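Local coordinates for Pts system, fructose-specific iiabc component (Borrelia burgdorferi, PDB 5DLE), which is the IIB domain of a fructose-specific phosphotransferase system permease, which probably passes phosphate from a phosphohistidine, through a cysteine, to incoming fructose, at residues 16-21 with 25-30; 57-62 with 80-85. All coordinates share one frame; numbering follows the deposited sequence.

From the N terminus, strand 13-19 runs through the middle of the sheet into a short loop, and contact 1 closes that loop by bringing the start of helix 25-40 back over the strand's C-terminal end. The chain then completes the beta-alpha-beta unit with strand 44-50 and, past the edge strand 55-56, reaches contact 2, which spans the rest of helix 61-66 and strand 69-74 to join residues 57-62 with 80-85. The two contacts follow in series, neither nested nor crossed, with centres about 17 Å apart. V17 links them: its CG2 lies 3.9 Å from F83 CZ and 3.9 Å from L59 CD1, so contact 2 packs against strand 13-19, whose T18 faces helix 25-40.

Contact 1. Residues 16-21 with 25-30; sequences AVTACP and AHTYIA
T18 reaches T27 where the first strand of a beta-alpha-beta unit meets the start of its helix, among the parallel strands of the mixed sheet of this IIB domain. Strand 16-19 and helix 25-30 run nearly antiparallel, at 155°, with their axes 7.1 Å apart. The T18 side chain touches the helix with both branches. Its hydroxyl lies between the backbone N and the carbonyl carbon (chi1 69°), and from there T18 OG1 donates to T27 O at 2.8 Å. The hydroxyl comes in well off the C=O direction and 28° out of the carbonyl plane. The other branch packs on A30, with T18 CG2 3.9 Å from A30 CB. T27 leans across T18 at a slant, its methyl CG2 3.5 Å from T18 OG1, while its hydroxyl points to the strand end, where T27 OG1 comes within 3.1 Å of C20 N and bonds to Q50 O of the neighbouring strand.

Beyond the strand, C20 CB lies against H26 CB at 3.7 Å. The H26 ring then leads away to bond T93 through ND1 and to stack on H26 of a neighbouring subunit. C20 SG, anti to its own backbone N, approaches the H26 ring obliquely. In IIB domains of this family the phosphorylated cysteine sits in the loop after the first strand, a place consistent with C20. A water between this loop and the helix accepts from T27 N at 3.0 Å and lies 3.2 Å from C20 O, to which it may donate.

Contact 2. Residues 57-62 with 80-85; sequences NALTEE and EKRFEG
With R82 CG set between the backbone N and the carbonyl carbon (chi1 54°) and the chain extended from CG to NE, the guanidinium is carried toward L59. The CG of L59 stands anti to its own carbonyl carbon (chi1 -57°), and CD1 continues trans from CA (chi2 179°) to reach F83. L59 CD1 meets the F83 ring at its edge, near the ring plane, 3.8 Å from CE1, and the two side chains cross at about a right angle. The aliphatic part of R82 covers one face of that ring, with CG above its centre, whereas the guanidinium meets F83 only at CZ, which lies 3.4 Å above its plane, toward the rim. L59 CB approaches the guanidinium obliquely, 4.1 Å from NH1. I64 of helix 61-66 touches all three side chains.

R82 NH1 forms a salt bridge with E48 OE1, the same oxygen that accepts from L59 N, and a water accepts from R82 NH1 at 3.0 Å while donating to L59 O at 2.8 Å. Both polar backbone atoms of L59 are thus tied to the arginine. R82 combines an apolar side with a paired charge: E48 and the water satisfy NH1 while the aliphatic chain packs on F83, which probably fixes the arginine's rotation.

Contact 1. Residues 16-21 with 25-30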
ATOM      1  N   ALA A  16     -12.228  -8.929  14.665  1.00 13.57           N
ATOM      2  CA  ALA A  16     -12.401  -8.262  13.384  1.00 13.33           C
ATOM      3  C   ALA A  16     -11.826  -9.126  12.273  1.00 13.67           C
ATOM      4  O   ALA A  16     -10.932  -9.955  12.514  1.00 14.46           O
ATOM      5  CB  ALA A  16     -11.702  -6.889  13.356  1.00 13.26           C
ATOM      6  N   VAL A  17     -12.320  -8.907  11.043  1.00 12.15           N
ATOM      7  CA  VAL A  17     -11.670  -9.438   9.843  1.00 12.99           C
ATOM      8  C   VAL A  17     -11.399  -8.250   8.949  1.00 12.89           C
ATOM      9  O   VAL A  17     -12.303  -7.431   8.727  1.00 13.56           O
ATOM     10  CB  VAL A  17     -12.545 -10.452   9.077  1.00 13.78           C
ATOM     11  CG1 VAL A  17     -11.805 -10.985   7.860  1.00 16.41           C
ATOM     12  CG2 VAL A  17     -12.988 -11.612   9.972  1.00 16.31           C
ATOM     13  N   THR A  18     -10.172  -8.159   8.409  1.00 11.23           N
ATOM     14  CA  THR A  18      -9.912  -7.158   7.388  1.00 11.12           C
ATOM     15  C   THR A  18      -9.555  -7.905   6.112  1.00 13.80           C
ATOM     16  O   THR A  18      -8.842  -8.916   6.138  1.00 15.51           O
ATOM     17  CB  THR A  18      -8.841  -6.174   7.789  1.00 12.22           C
ATOM     18  OG1 THR A  18      -7.545  -6.821   7.847  1.00 14.50           O
ATOM     19  CG2 THR A  18      -9.210  -5.498   9.139  1.00 13.55           C
ATOM     20  N   ALA A  19     -10.100  -7.436   4.989  1.00 14.13           N
ATOM     21  CA  ALA A  19      -9.899  -8.179   3.743  1.00 15.14           C
ATOM     22  C   ALA A  19      -9.966  -7.213   2.582  1.00 14.72           C
ATOM     23  O   ALA A  19     -11.022  -6.693   2.281  1.00 16.81           O
ATOM     24  CB  ALA A  19     -10.952  -9.275   3.587  1.00 18.16           C
ATOM     25  N   CYS A  20      -8.830  -6.987   1.933  1.00 14.35           N
ATOM     26  CA  CYS A  20      -8.795  -6.202   0.685  1.00 12.91           C
ATOM     27  C   CYS A  20      -7.983  -7.019  -0.306  1.00 13.87           C
ATOM     28  O   CYS A  20      -6.819  -7.330  -0.030  1.00 18.33           O
ATOM     29  CB  CYS A  20      -8.188  -4.841   0.958  1.00 13.18           C
ATOM     30  SG  CYS A  20      -8.001  -3.930  -0.620  1.00 13.78           S
ATOM     31  N   PRO A  21      -8.522  -7.315  -1.492  1.00 13.90           N
ATOM     32  CA  PRO A  21      -7.787  -8.183  -2.423  1.00 16.77           C
ATOM     33  C   PRO A  21      -6.857  -7.419  -3.359  1.00 17.59           C
ATOM     34  O   PRO A  21      -6.651  -7.841  -4.496  1.00 19.34           O
ATOM     35  CB  PRO A  21      -8.910  -8.859  -3.220  1.00 17.51           C
ATOM     36  CG  PRO A  21      -9.972  -7.784  -3.282  1.00 17.81           C
ATOM     37  CD  PRO A  21      -9.911  -7.086  -1.898  1.00 15.33           C
ATOM     38  N   ALA A  25      -1.662  -3.713   1.614  1.00 12.11           N
ATOM     39  CA  ALA A  25      -1.645  -2.463   2.382  1.00 10.47           C
ATOM     40  C   ALA A  25      -2.989  -2.200   3.087  1.00 11.88           C
ATOM     41  O   ALA A  25      -3.028  -1.964   4.308  1.00 13.24           O
ATOM     42  CB  ALA A  25      -1.296  -1.250   1.522  1.00 12.79           C
ATOM     43  N   HIS A  26      -4.097  -2.153   2.345  1.00 11.48           N
ATOM     44  CA  HIS A  26      -5.362  -1.856   3.033  1.00  9.87           C
ATOM     45  C   HIS A  26      -5.692  -2.895   4.091  1.00 12.79           C
ATOM     46  O   HIS A  26      -6.215  -2.540   5.163  1.00 11.65           O
ATOM     47  CB  HIS A  26      -6.537  -1.718   2.081  1.00 11.39           C
ATOM     48  CG  HIS A  26      -6.575  -0.386   1.399  1.00 11.78           C
ATOM     49  ND1 HIS A  26      -7.758   0.196   1.005  1.00 15.49           N
ATOM     50  CD2 HIS A  26      -5.585   0.442   0.989  1.00 12.70           C
ATOM     51  CE1 HIS A  26      -7.495   1.341   0.375  1.00 14.83           C
ATOM     52  NE2 HIS A  26      -6.186   1.514   0.354  1.00 13.50           N
ATOM     53  N   THR A  27      -5.426  -4.173   3.805  1.00 12.22           N
ATOM     54  CA  THR A  27      -5.687  -5.227   4.805  1.00 11.17           C
ATOM     55  C   THR A  27      -4.959  -4.919   6.101  1.00 10.96           C
ATOM     56  O   THR A  27      -5.565  -4.985   7.202  1.00 12.03           O
ATOM     57  CB  THR A  27      -5.212  -6.560   4.248  1.00 12.27           C
ATOM     58  OG1 THR A  27      -6.023  -6.878   3.122  1.00 14.83           O
ATOM     59  CG2 THR A  27      -5.310  -7.675   5.263  1.00 12.97           C
ATOM     60  N   TYR A  28      -3.669  -4.588   5.998  1.00 12.61           N
ATOM     61  CA  TYR A  28      -2.867  -4.403   7.209  1.00  9.98           C
ATOM     62  C   TYR A  28      -3.079  -3.031   7.815  1.00 12.09           C
ATOM     63  O   TYR A  28      -3.008  -2.882   9.049  1.00 13.17           O
ATOM     64  CB  TYR A  28      -1.357  -4.621   6.899  1.00 11.89           C
ATOM     65  CG  TYR A  28      -0.989  -6.091   6.997  1.00 10.07           C
ATOM     66  CD1 TYR A  28      -1.260  -6.962   5.981  1.00 13.95           C
ATOM     67  CD2 TYR A  28      -0.443  -6.602   8.165  1.00 13.39           C
ATOM     68  CE1 TYR A  28      -0.985  -8.310   6.071  1.00 18.10           C
ATOM     69  CE2 TYR A  28      -0.181  -7.935   8.282  1.00 16.37           C
ATOM     70  CZ  TYR A  28      -0.449  -8.781   7.242  1.00 18.46           C
ATOM     71  OH  TYR A  28      -0.172 -10.130   7.355  1.00 22.74           O
ATOM     72  N   ILE A  29      -3.295  -1.987   6.991  1.00 11.20           N
ATOM     73  CA  ILE A  29      -3.553  -0.687   7.602  1.00 12.03           C
ATOM     74  C   ILE A  29      -4.860  -0.750   8.400  1.00 12.66           C
ATOM     75  O   ILE A  29      -4.940  -0.245   9.528  1.00 13.10           O
ATOM     76  CB  ILE A  29      -3.611   0.422   6.531  1.00 10.15           C
ATOM     77  CG1 ILE A  29      -2.223   0.595   5.894  1.00 10.81           C
ATOM     78  CG2 ILE A  29      -3.986   1.764   7.195  1.00 13.17           C
ATOM     79  CD1 ILE A  29      -2.288   1.430   4.590  1.00 13.48           C
ATOM     80  N   ALA A  30      -5.928  -1.308   7.788  1.00 12.00           N
ATOM     81  CA  ALA A  30      -7.189  -1.415   8.509  1.00 10.48           C
ATOM     82  C   ALA A  30      -7.002  -2.210   9.794  1.00 11.05           C
ATOM     83  O   ALA A  30      -7.513  -1.813  10.862  1.00 11.94           O
ATOM     84  CB  ALA A  30      -8.264  -2.056   7.629  1.00 12.35           C
TER
HETATM   85  O   HOH W   1      -4.738  -5.230   1.116  1.00 12.95           O

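Contact 2. Residues 57-62 with 80-85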
ATOM      1  N   ASN A  57      -3.974 -15.659  10.632  1.00 21.15           N
ATOM      2  CA  ASN A  57      -4.448 -15.443  12.011  1.00 20.68           C
ATOM      3  C   ASN A  57      -5.969 -15.490  12.084  1.00 21.88           C
ATOM      4  O   ASN A  57      -6.628 -14.646  12.720  1.00 20.30           O
ATOM      5  CB  ASN A  57      -3.903 -14.134  12.582  1.00 20.16           C
ATOM      6  CG  ASN A  57      -2.396 -14.132  12.612  1.00 23.20           C
ATOM      7  OD1 ASN A  57      -1.798 -14.824  13.461  1.00 32.43           O
ATOM      8  ND2 ASN A  57      -1.776 -13.436  11.705  1.00 21.65           N
ATOM      9  N   ALA A  58      -6.523 -16.535  11.464  1.00 21.32           N
ATOM     10  CA  ALA A  58      -7.965 -16.704  11.399  1.00 20.01           C
ATOM     11  C   ALA A  58      -8.590 -16.727  12.793  1.00 23.43           C
ATOM     12  O   ALA A  58      -8.035 -17.286  13.744  1.00 23.04           O
ATOM     13  CB  ALA A  58      -8.287 -17.993  10.653  1.00 25.04           C
ATOM     14  N   LEU A  59      -9.756 -16.102  12.903  1.00 20.48           N
ATOM     15  CA  LEU A  59     -10.510 -16.145  14.149  1.00 19.62           C
ATOM     16  C   LEU A  59     -10.860 -17.585  14.469  1.00 22.47           C
ATOM     17  O   LEU A  59     -11.232 -18.359  13.586  1.00 25.36           O
ATOM     18  CB  LEU A  59     -11.793 -15.319  14.041  1.00 20.23           C
ATOM     19  CG  LEU A  59     -11.603 -13.827  13.667  1.00 16.89           C
ATOM     20  CD1 LEU A  59     -12.968 -13.142  13.563  1.00 15.97           C
ATOM     21  CD2 LEU A  59     -10.688 -13.144  14.695  1.00 19.14           C
ATOM     22  N   THR A  60     -10.778 -17.930  15.749  1.00 21.15           N
ATOM     23  CA  THR A  60     -11.245 -19.234  16.176  1.00 23.16           C
ATOM     24  C   THR A  60     -12.716 -19.158  16.578  1.00 22.74           C
ATOM     25  O   THR A  60     -13.267 -18.077  16.865  1.00 19.27           O
ATOM     26  CB  THR A  60     -10.433 -19.751  17.366  1.00 25.52           C
ATOM     27  OG1 THR A  60     -10.671 -18.931  18.521  1.00 25.56           O
ATOM     28  CG2 THR A  60      -8.937 -19.762  17.040  1.00 24.85           C
ATOM     29  N   GLU A  61     -13.347 -20.334  16.609  1.00 25.97           N
ATOM     30  CA  GLU A  61     -14.714 -20.424  17.105  0.53 26.40           C
ATOM     31  C   GLU A  61     -14.828 -19.839  18.508  1.00 22.99           C
ATOM     32  O   GLU A  61     -15.778 -19.105  18.809  1.00 22.19           O
ATOM     33  CB  GLU A  61     -15.180 -21.882  17.084  0.53 29.64           C
ATOM     34  CG  GLU A  61     -16.641 -22.060  17.432  0.53 31.27           C
ATOM     35  CD  GLU A  61     -17.106 -23.513  17.367  0.53 41.04           C
ATOM     36  OE1 GLU A  61     -16.352 -24.365  16.850  0.53 45.51           O
ATOM     37  OE2 GLU A  61     -18.234 -23.800  17.828  0.53 40.01           O
ATOM     38  N   GLU A  62     -13.854 -20.135  19.380  1.00 23.10           N
ATOM     39  CA  GLU A  62     -13.941 -19.609  20.735  1.00 26.09           C
ATOM     40  C   GLU A  62     -13.800 -18.091  20.762  1.00 25.64           C
ATOM     41  O   GLU A  62     -14.490 -17.414  21.536  1.00 22.59           O
ATOM     42  CB  GLU A  62     -12.876 -20.262  21.627  1.00 28.98           C
ATOM     43  CG  GLU A  62     -12.889 -19.745  23.037  1.00 34.89           C
ATOM     44  CD  GLU A  62     -14.000 -20.380  23.891  1.00 48.46           C
ATOM     45  OE1 GLU A  62     -14.759 -21.245  23.382  1.00 47.08           O
ATOM     46  OE2 GLU A  62     -14.111 -20.012  25.082  1.00 57.48           O
ATOM     47  N   GLU A  80     -19.440 -15.372   6.315  1.00 23.38           N
ATOM     48  CA  GLU A  80     -20.092 -14.695   7.426  1.00 24.18           C
ATOM     49  C   GLU A  80     -20.983 -15.608   8.265  1.00 25.82           C
ATOM     50  O   GLU A  80     -21.421 -15.182   9.340  1.00 23.13           O
ATOM     51  CB  GLU A  80     -20.918 -13.500   6.907  1.00 27.14           C
ATOM     52  CG  GLU A  80     -20.042 -12.370   6.367  1.00 28.03           C
ATOM     53  CD  GLU A  80     -20.796 -11.169   5.785  1.00 34.56           C
ATOM     54  OE1 GLU A  80     -21.952 -10.915   6.165  1.00 41.43           O
ATOM     55  OE2 GLU A  80     -20.201 -10.474   4.925  1.00 32.57           O
ATOM     56  N   LYS A  81     -21.263 -16.854   7.837  1.00 23.54           N
ATOM     57  CA  LYS A  81     -22.143 -17.714   8.640  1.00 22.64           C
ATOM     58  C   LYS A  81     -21.600 -17.909  10.051  1.00 22.28           C
ATOM     59  O   LYS A  81     -22.375 -17.977  11.022  1.00 22.28           O
ATOM     60  CB  LYS A  81     -22.345 -19.065   7.941  1.00 27.39           C
ATOM     61  CG  LYS A  81     -23.442 -19.903   8.598  1.00 37.47           C
ATOM     62  CD  LYS A  81     -23.853 -21.106   7.743  1.00 48.74           C
ATOM     63  CE  LYS A  81     -25.076 -21.822   8.334  1.00 55.75           C
ATOM     64  NZ  LYS A  81     -26.292 -20.948   8.387  1.00 55.83           N
ATOM     65  N   ARG A  82     -20.271 -17.956  10.188  1.00 22.31           N
ATOM     66  CA  ARG A  82     -19.624 -18.086  11.489  1.00 20.09           C
ATOM     67  C   ARG A  82     -19.955 -16.962  12.461  1.00 19.28           C
ATOM     68  O   ARG A  82     -19.681 -17.115  13.652  1.00 19.94           O
ATOM     69  CB  ARG A  82     -18.110 -18.146  11.299  1.00 19.97           C
ATOM     70  CG  ARG A  82     -17.528 -16.974  10.494  1.00 18.23           C
ATOM     71  CD  ARG A  82     -16.027 -17.161  10.388  1.00 19.56           C
ATOM     72  NE  ARG A  82     -15.489 -16.261   9.393  1.00 19.54           N
ATOM     73  CZ  ARG A  82     -14.242 -15.787   9.390  1.00 21.02           C
ATOM     74  NH1 ARG A  82     -13.405 -16.131  10.357  1.00 18.69           N
ATOM     75  NH2 ARG A  82     -13.842 -14.982   8.392  1.00 20.62           N
ATOM     76  N   PHE A  83     -20.505 -15.842  12.002  1.00 17.11           N
ATOM     77  CA  PHE A  83     -20.831 -14.734  12.890  1.00 17.16           C
ATOM     78  C   PHE A  83     -22.321 -14.651  13.233  1.00 17.76           C
ATOM     79  O   PHE A  83     -22.751 -13.671  13.856  1.00 17.36           O
ATOM     80  CB  PHE A  83     -20.369 -13.415  12.262  1.00 16.79           C
ATOM     81  CG  PHE A  83     -18.921 -13.420  11.851  1.00 15.04           C
ATOM     82  CD1 PHE A  83     -17.916 -13.664  12.787  1.00 16.77           C
ATOM     83  CD2 PHE A  83     -18.584 -13.184  10.542  1.00 16.09           C
ATOM     84  CE1 PHE A  83     -16.575 -13.641  12.422  1.00 16.40           C
ATOM     85  CE2 PHE A  83     -17.240 -13.202  10.146  1.00 16.05           C
ATOM     86  CZ  PHE A  83     -16.234 -13.425  11.104  1.00 15.25           C
ATOM     87  N   GLU A  84     -23.114 -15.638  12.837  1.00 19.97           N
ATOM     88  CA  GLU A  84     -24.526 -15.639  13.220  1.00 20.50           C
ATOM     89  C   GLU A  84     -24.695 -15.481  14.729  1.00 20.50           C
ATOM     90  O   GLU A  84     -23.965 -16.088  15.524  1.00 20.22           O
ATOM     91  CB  GLU A  84     -25.196 -16.939  12.780  1.00 23.03           C
ATOM     92  CG  GLU A  84     -25.483 -16.940  11.298  1.00 28.12           C
ATOM     93  CD  GLU A  84     -26.239 -18.186  10.873  1.00 35.51           C
ATOM     94  OE1 GLU A  84     -26.557 -19.027  11.752  1.00 36.89           O
ATOM     95  OE2 GLU A  84     -26.516 -18.303   9.660  1.00 38.78           O
ATOM     96  N   GLY A  85     -25.649 -14.633  15.121  1.00 18.40           N
ATOM     97  CA  GLY A  85     -25.940 -14.440  16.537  1.00 16.91           C
ATOM     98  C   GLY A  85     -25.086 -13.372  17.185  1.00 17.31           C
ATOM     99  O   GLY A  85     -25.309 -13.059  18.340  1.00 16.43           O
TER
HETATM  100  O   HOH W   2     -13.528 -18.587  12.071  1.00 24.30           O